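Long-range contacts in ribosomal RNA processing protein 6 (Trypanosoma brucei brucei, PDB 4NLC), which probably trims RNA from its 3' end as an exosome-linked nuclear exoribonuclease, represented here by its catalytic core of exonuclease and HRDC domains: residues T59-L64 / S115-D120; L64-C69 / T223-Y228. The protein carries 1 engineered substitution. All blocks are in the same frame, centred on the assembly; numbering follows the deposited sequence.

Interaction 1 of 2, residues T59-L64 / S115-D120; sequences TETPYL and STRTQD
Thr61 lies over one face of the Arg117 guanidinium, with its hydroxyl OG1 above that face and its CB 3.6 Å from Arg117 NH1. At the edge of the same group, in its plane, water 1 accepts from Arg117 NH1 at 2.9 Å and donates to Thr61 O at 2.8 Å. Two acids hold the remaining nitrogens: Arg117 NE forms a salt bridge with Glu92 and NH2 another with Asp231, so all three nitrogens have partners and the rotation of the group is fixed. A bend in the arginine chain at chi2 (-58°) turns CD back, where it passes 4.1 Å from Thr61 CG2.

No direct hydrogen bond joins the two segments, and the example illustrates how bridging waters and van der Waals contact can do that work. Water 2 donates to both Pro62 O and Arg117 O, the latter at 2.7 Å. Beside this bridge the forked end of Leu64 leans on the turn backbone: CG and CD2 both rest against Arg117 O, while CD1 comes to 3.4 Å from Thr118 O.

The turn itself is stiffened from within. Thr116 OG1 accepts from Thr118 N at 3.3 Å, an ST turn, and Thr116 N bonds to Gln119 O. It closes the beta hairpin between antiparallel strands 108-115 and 120-123 of the exonuclease sheet. Across this surface hairpin end runs the loop that leads from helix 42-46 to strand 71-74, at one edge of that sheet, with helix 226-238 alongside, where Asp231 receives both Arg117 NH2 and Thr61 N.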
loop_
_atom_site.group_PDB
_atom_site.type_symbol
_atom_site.label_atom_id
_atom_site.label_comp_id
_atom_site.label_asym_id
_atom_site.label_seq_id
_atom_site.Cartn_x
_atom_site.Cartn_y
_atom_site.Cartn_z
ATOM N N THR A 59 -30.998 0.158 11.058
ATOM C CA THR A 59 -31.318 -0.780 9.987
ATOM C C THR A 59 -30.253 -0.603 8.905
ATOM O O THR A 59 -29.806 0.523 8.618
ATOM C CB THR A 59 -32.728 -0.508 9.430
ATOM O OG1 THR A 59 -33.679 -0.689 10.479
ATOM C CG2 THR A 59 -33.094 -1.427 8.267
ATOM N N GLU A 60 -29.834 -1.724 8.334
ATOM C CA GLU A 60 -28.824 -1.742 7.285
ATOM C C GLU A 60 -29.379 -1.184 5.959
ATOM O O GLU A 60 -30.579 -1.303 5.684
ATOM C CB GLU A 60 -28.280 -3.172 7.112
ATOM C CG GLU A 60 -29.336 -4.210 6.753
ATOM C CD GLU A 60 -30.064 -4.936 7.868
ATOM O OE1 GLU A 60 -30.032 -4.466 9.029
ATOM O OE2 GLU A 60 -30.699 -5.971 7.569
ATOM N N THR A 61 -28.508 -0.552 5.163
ATOM C CA THR A 61 -28.828 -0.045 3.825
ATOM C C THR A 61 -28.162 -1.050 2.882
ATOM O O THR A 61 -26.925 -1.140 2.866
ATOM C CB THR A 61 -28.327 1.383 3.637
ATOM O OG1 THR A 61 -29.020 2.227 4.553
ATOM C CG2 THR A 61 -28.509 1.888 2.216
ATOM N N PRO A 62 -28.949 -1.887 2.165
ATOM C CA PRO A 62 -28.318 -2.898 1.306
ATOM C C PRO A 62 -27.591 -2.304 0.114
ATOM O O PRO A 62 -27.906 -1.203 -0.333
ATOM C CB PRO A 62 -29.468 -3.841 0.914
ATOM C CG PRO A 62 -30.658 -3.395 1.725
ATOM C CD PRO A 62 -30.420 -1.954 2.074
ATOM N N TYR A 63 -26.569 -3.020 -0.341
ATOM C CA TYR A 63 -25.751 -2.680 -1.494
ATOM C C TYR A 63 -26.656 -2.586 -2.725
ATOM O O TYR A 63 -27.704 -3.232 -2.791
ATOM C CB TYR A 63 -24.660 -3.750 -1.694
ATOM C CG TYR A 63 -25.191 -5.167 -1.817
ATOM C CD1 TYR A 63 -25.475 -5.927 -0.685
ATOM C CD2 TYR A 63 -25.406 -5.747 -3.065
ATOM C CE1 TYR A 63 -25.998 -7.215 -0.792
ATOM C CE2 TYR A 63 -25.926 -7.036 -3.181
ATOM C CZ TYR A 63 -26.197 -7.777 -2.040
ATOM O OH TYR A 63 -26.669 -9.068 -2.133
ATOM N N LEU A 64 -26.255 -1.787 -3.686
ATOM C CA LEU A 64 -27.038 -1.577 -4.898
ATOM C C LEU A 64 -26.778 -2.692 -5.910
ATOM O O LEU A 64 -25.903 -3.537 -5.700
ATOM C CB LEU A 64 -26.675 -0.204 -5.504
ATOM C CG LEU A 64 -26.850 1.038 -4.624
ATOM C CD1 LEU A 64 -26.719 2.288 -5.462
ATOM C CD2 LEU A 64 -28.213 1.051 -3.930
ATOM N N SER A 115 -16.869 3.883 -2.551
ATOM C CA SER A 115 -18.296 3.668 -2.715
ATOM C C SER A 115 -19.053 4.502 -1.704
ATOM O O SER A 115 -18.639 4.614 -0.544
ATOM C CB SER A 115 -18.684 2.201 -2.539
ATOM O OG SER A 115 -18.255 1.357 -3.595
ATOM N N THR A 116 -20.194 5.036 -2.139
ATOM C CA THR A 116 -21.157 5.734 -1.290
ATOM C C THR A 116 -22.391 4.849 -1.317
ATOM O O THR A 116 -22.432 3.885 -2.083
ATOM C CB THR A 116 -21.465 7.199 -1.759
ATOM O OG1 THR A 116 -22.311 7.209 -2.905
ATOM C CG2 THR A 116 -20.217 8.030 -2.011
ATOM N N ARG A 117 -23.414 5.187 -0.526
ATOM C CA ARG A 117 -24.683 4.454 -0.518
ATOM C C ARG A 117 -25.376 4.475 -1.888
ATOM O O ARG A 117 -26.215 3.626 -2.139
ATOM C CB ARG A 117 -25.648 5.055 0.539
ATOM C CG ARG A 117 -25.125 5.019 1.976
ATOM C CD ARG A 117 -24.793 3.606 2.451
ATOM N NE ARG A 117 -24.461 3.654 3.863
ATOM C CZ ARG A 117 -24.480 2.624 4.693
ATOM N NH1 ARG A 117 -24.758 1.406 4.246
ATOM N NH2 ARG A 117 -24.215 2.801 5.976
ATOM N N THR A 118 -25.060 5.454 -2.753
ATOM C CA THR A 118 -25.783 5.627 -4.028
ATOM C C THR A 118 -24.961 5.368 -5.291
ATOM O O THR A 118 -25.533 5.292 -6.383
ATOM C CB THR A 118 -26.423 7.037 -4.084
ATOM O OG1 THR A 118 -25.469 8.038 -3.668
ATOM C CG2 THR A 118 -27.686 7.124 -3.259
ATOM N N GLN A 119 -23.628 5.257 -5.158
ATOM C CA GLN A 119 -22.773 5.070 -6.319
ATOM C C GLN A 119 -21.342 4.686 -5.971
ATOM O O GLN A 119 -20.917 4.807 -4.815
ATOM C CB GLN A 119 -22.791 6.339 -7.199
ATOM C CG GLN A 119 -22.272 7.569 -6.489
ATOM C CD GLN A 119 -22.438 8.809 -7.319
ATOM O OE1 GLN A 119 -22.885 9.845 -6.822
ATOM N NE2 GLN A 119 -22.015 8.760 -8.571
ATOM N N ASP A 120 -20.599 4.260 -7.009
ATOM C CA ASP A 120 -19.213 3.847 -6.919
ATOM C C ASP A 120 -18.319 4.775 -7.737
ATOM O O ASP A 120 -18.763 5.338 -8.731
ATOM C CB ASP A 120 -19.081 2.392 -7.437
ATOM C CG ASP A 120 -19.877 1.354 -6.662
ATOM O OD1 ASP A 120 -20.086 1.546 -5.443
ATOM O OD2 ASP A 120 -20.268 0.344 -7.265
HETATM O O HOH W 1 -24.828 0.200 1.603
HETATM O O HOH W 2 -26.419 1.350 -0.695
#

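Interaction 2 of 2, residues L64-C69 / T223-Y228; sequences LSLVTC and THFLLY
Leu66 places one methyl almost exactly on the axis of the His224 ring: CD2 stands 3.5 Å from the ring centroid and only 2° off its normal, a CH-pi contact of unusual symmetry. Water 3 occupies the opposite face, 3.1 Å above the plane and displaced toward the rim, so the imidazole is sandwiched between a methyl and a water. Around the edge come Leu64 O, which accepts from His224 NE2 at 2.7 Å with an N-H...O angle of 144°, and Cys69 SG, 4.8 Å from the centroid and near the ring plane. The oxygen lies close to the plane of the imidazole, whereas the nitrogen approaches from well above the plane of the carbonyl. With CG anti to the backbone N (chi1 -179°), the histidine projects into the curve of the 64-69 loop. Water 3 completes the grip, accepting from Leu64 N at 2.9 Å and donating to His224 O at 2.8 Å.

Residues 223-228 span the break between helices 213-224 and 226-238. The sequence just before them matches the Tyr-x3-Asp motif of DEDD-Y exonucleases, in which the aspartate of relatives binds a catalytic metal; the histidine follows that motif closely in the chain while its ring turns to the 64-69 loop. His224 ND1 is hydrogen-bonded to Asp120, and acceptors at both nitrogens would favour a protonated ring.

An ST turn, Ser65 OG accepting from Val67 N at 3.0 Å, shapes the loop behind Leu66. The other methyl of that leucine, CD1, reaches Phe225 CZ at 4.2 Å, the two side chains crossing at about a right angle. His224 CD2 sits over the centre of one Phe225 face, and Tyr63 meets the same phenylalanine edge-to-face, while Val189 and Cys193 of helix 185-193 also touch it.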
loop_
_atom_site.group_PDB
_atom_site.type_symbol
_atom_site.label_atom_id
_atom_site.label_comp_id
_atom_site.label_asym_id
_atom_site.label_seq_id
_atom_site.Cartn_x
_atom_site.Cartn_y
_atom_site.Cartn_z
ATOM N N LEU A 64 -26.255 -1.787 -3.686
ATOM C CA LEU A 64 -27.038 -1.577 -4.898
ATOM C C LEU A 64 -26.778 -2.692 -5.910
ATOM O O LEU A 64 -25.903 -3.537 -5.700
ATOM C CB LEU A 64 -26.675 -0.204 -5.504
ATOM C CG LEU A 64 -26.850 1.038 -4.624
ATOM C CD1 LEU A 64 -26.719 2.288 -5.462
ATOM C CD2 LEU A 64 -28.213 1.051 -3.930
ATOM N N SER A 65 -27.562 -2.723 -6.985
ATOM C CA SER A 65 -27.334 -3.700 -8.035
ATOM C C SER A 65 -26.120 -3.249 -8.825
ATOM O O SER A 65 -26.006 -2.053 -9.157
ATOM C CB SER A 65 -28.526 -3.755 -8.980
ATOM O OG SER A 65 -28.150 -4.416 -10.174
ATOM N N LEU A 66 -25.261 -4.203 -9.193
ATOM C CA LEU A 66 -24.106 -3.897 -10.049
ATOM C C LEU A 66 -24.561 -3.560 -11.491
ATOM O O LEU A 66 -23.831 -2.902 -12.224
ATOM C CB LEU A 66 -23.095 -5.054 -10.057
ATOM C CG LEU A 66 -22.243 -5.233 -8.806
ATOM C CD1 LEU A 66 -21.447 -6.522 -8.892
ATOM C CD2 LEU A 66 -21.308 -4.047 -8.584
ATOM N N VAL A 67 -25.779 -3.963 -11.870
ATOM C CA VAL A 67 -26.326 -3.701 -13.211
ATOM C C VAL A 67 -26.647 -2.204 -13.388
ATOM O O VAL A 67 -26.244 -1.609 -14.390
ATOM C CB VAL A 67 -27.562 -4.607 -13.527
ATOM C CG1 VAL A 67 -28.133 -4.328 -14.914
ATOM C CG2 VAL A 67 -27.225 -6.088 -13.386
ATOM N N THR A 68 -27.347 -1.595 -12.411
ATOM C CA THR A 68 -27.810 -0.209 -12.513
ATOM C C THR A 68 -27.099 0.806 -11.586
ATOM O O THR A 68 -27.446 1.990 -11.605
ATOM C CB THR A 68 -29.316 -0.175 -12.316
ATOM O OG1 THR A 68 -29.643 -0.834 -11.094
ATOM C CG2 THR A 68 -30.068 -0.830 -13.466
ATOM N N CYS A 69 -26.099 0.361 -10.800
ATOM C CA CYS A 69 -25.369 1.247 -9.887
ATOM C C CYS A 69 -24.468 2.145 -10.711
ATOM O O CYS A 69 -23.684 1.615 -11.513
ATOM C CB CYS A 69 -24.559 0.453 -8.859
ATOM S SG CYS A 69 -23.549 1.483 -7.760
ATOM N N THR A 223 -15.231 -2.221 -2.964
ATOM C CA THR A 223 -15.881 -1.242 -2.085
ATOM C C THR A 223 -17.407 -1.286 -2.133
ATOM O O THR A 223 -18.059 -0.859 -1.183
ATOM C CB THR A 223 -15.389 0.181 -2.374
ATOM O OG1 THR A 223 -15.683 0.538 -3.732
ATOM C CG2 THR A 223 -13.929 0.376 -2.054
ATOM N N HIS A 224 -17.978 -1.721 -3.267
ATOM C CA HIS A 224 -19.427 -1.779 -3.534
ATOM C C HIS A 224 -20.284 -2.400 -2.403
ATOM O O HIS A 224 -21.377 -1.890 -2.119
ATOM C CB HIS A 224 -19.670 -2.503 -4.856
ATOM C CG HIS A 224 -21.115 -2.595 -5.222
ATOM N ND1 HIS A 224 -21.746 -1.582 -5.906
ATOM C CD2 HIS A 224 -22.010 -3.579 -4.959
ATOM C CE1 HIS A 224 -23.002 -1.975 -6.043
ATOM N NE2 HIS A 224 -23.208 -3.167 -5.474
ATOM N N PHE A 225 -19.768 -3.444 -1.724
ATOM C CA PHE A 225 -20.522 -4.116 -0.655
ATOM C C PHE A 225 -20.089 -3.714 0.772
ATOM O O PHE A 225 -20.709 -4.153 1.745
ATOM C CB PHE A 225 -20.431 -5.654 -0.809
ATOM C CG PHE A 225 -20.647 -6.180 -2.213
ATOM C CD1 PHE A 225 -21.924 -6.484 -2.672
ATOM C CD2 PHE A 225 -19.572 -6.424 -3.055
ATOM C CE1 PHE A 225 -22.118 -6.999 -3.954
ATOM C CE2 PHE A 225 -19.775 -6.891 -4.352
ATOM C CZ PHE A 225 -21.040 -7.215 -4.777
ATOM N N LEU A 226 -19.029 -2.907 0.883
ATOM C CA LEU A 226 -18.405 -2.577 2.144
ATOM C C LEU A 226 -19.279 -1.765 3.106
ATOM O O LEU A 226 -19.206 -2.002 4.315
ATOM C CB LEU A 226 -17.037 -1.911 1.927
ATOM C CG LEU A 226 -16.040 -1.961 3.118
ATOM C CD1 LEU A 226 -15.933 -3.380 3.715
ATOM C CD2 LEU A 226 -14.652 -1.488 2.694
ATOM N N LEU A 227 -20.120 -0.853 2.613
ATOM C CA LEU A 227 -20.979 -0.111 3.552
ATOM C C LEU A 227 -22.092 -0.971 4.136
ATOM O O LEU A 227 -22.443 -0.764 5.283
ATOM C CB LEU A 227 -21.525 1.184 2.961
ATOM C CG LEU A 227 -20.490 2.253 2.629
ATOM C CD1 LEU A 227 -21.144 3.395 1.886
ATOM C CD2 LEU A 227 -19.748 2.719 3.865
ATOM N N TYR A 228 -22.604 -1.962 3.382
ATOM C CA TYR A 228 -23.610 -2.911 3.909
ATOM C C TYR A 228 -22.951 -3.780 4.958
ATOM O O TYR A 228 -23.546 -4.015 5.999
ATOM C CB TYR A 228 -24.217 -3.792 2.812
ATOM C CG TYR A 228 -25.154 -4.876 3.331
ATOM C CD1 TYR A 228 -26.431 -4.561 3.793
ATOM C CD2 TYR A 228 -24.774 -6.215 3.330
ATOM C CE1 TYR A 228 -27.307 -5.551 4.244
ATOM C CE2 TYR A 228 -25.637 -7.216 3.793
ATOM C CZ TYR A 228 -26.906 -6.877 4.239
ATOM O OH TYR A 228 -27.770 -7.851 4.671
HETATM O O HOH W 3 -23.568 -0.677 -3.308
#

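Interactions 1 and 2 share Leu64 and have centres about 6 Å apart: its side chain serves the hairpin turn, its backbone the histidine. Their other segments also join directly. Asp120 OD2 lies 2.8 Å from His224 ND1 and Ser115 OG 2.7 Å from Thr223 OG1, both probable hydrogen bonds, and Ser115 OG also bonds to Asp120 OD1 at 2.6 Å. The two ends of the hairpin turn are thus tied to the break between helices 213-224 and 226-238. Thr223 in turn touches Asp96, in an Asp-x-Glu sequence of strand 92-100 that fits the first DEDD motif, consistent with a position bordering the exonuclease active site.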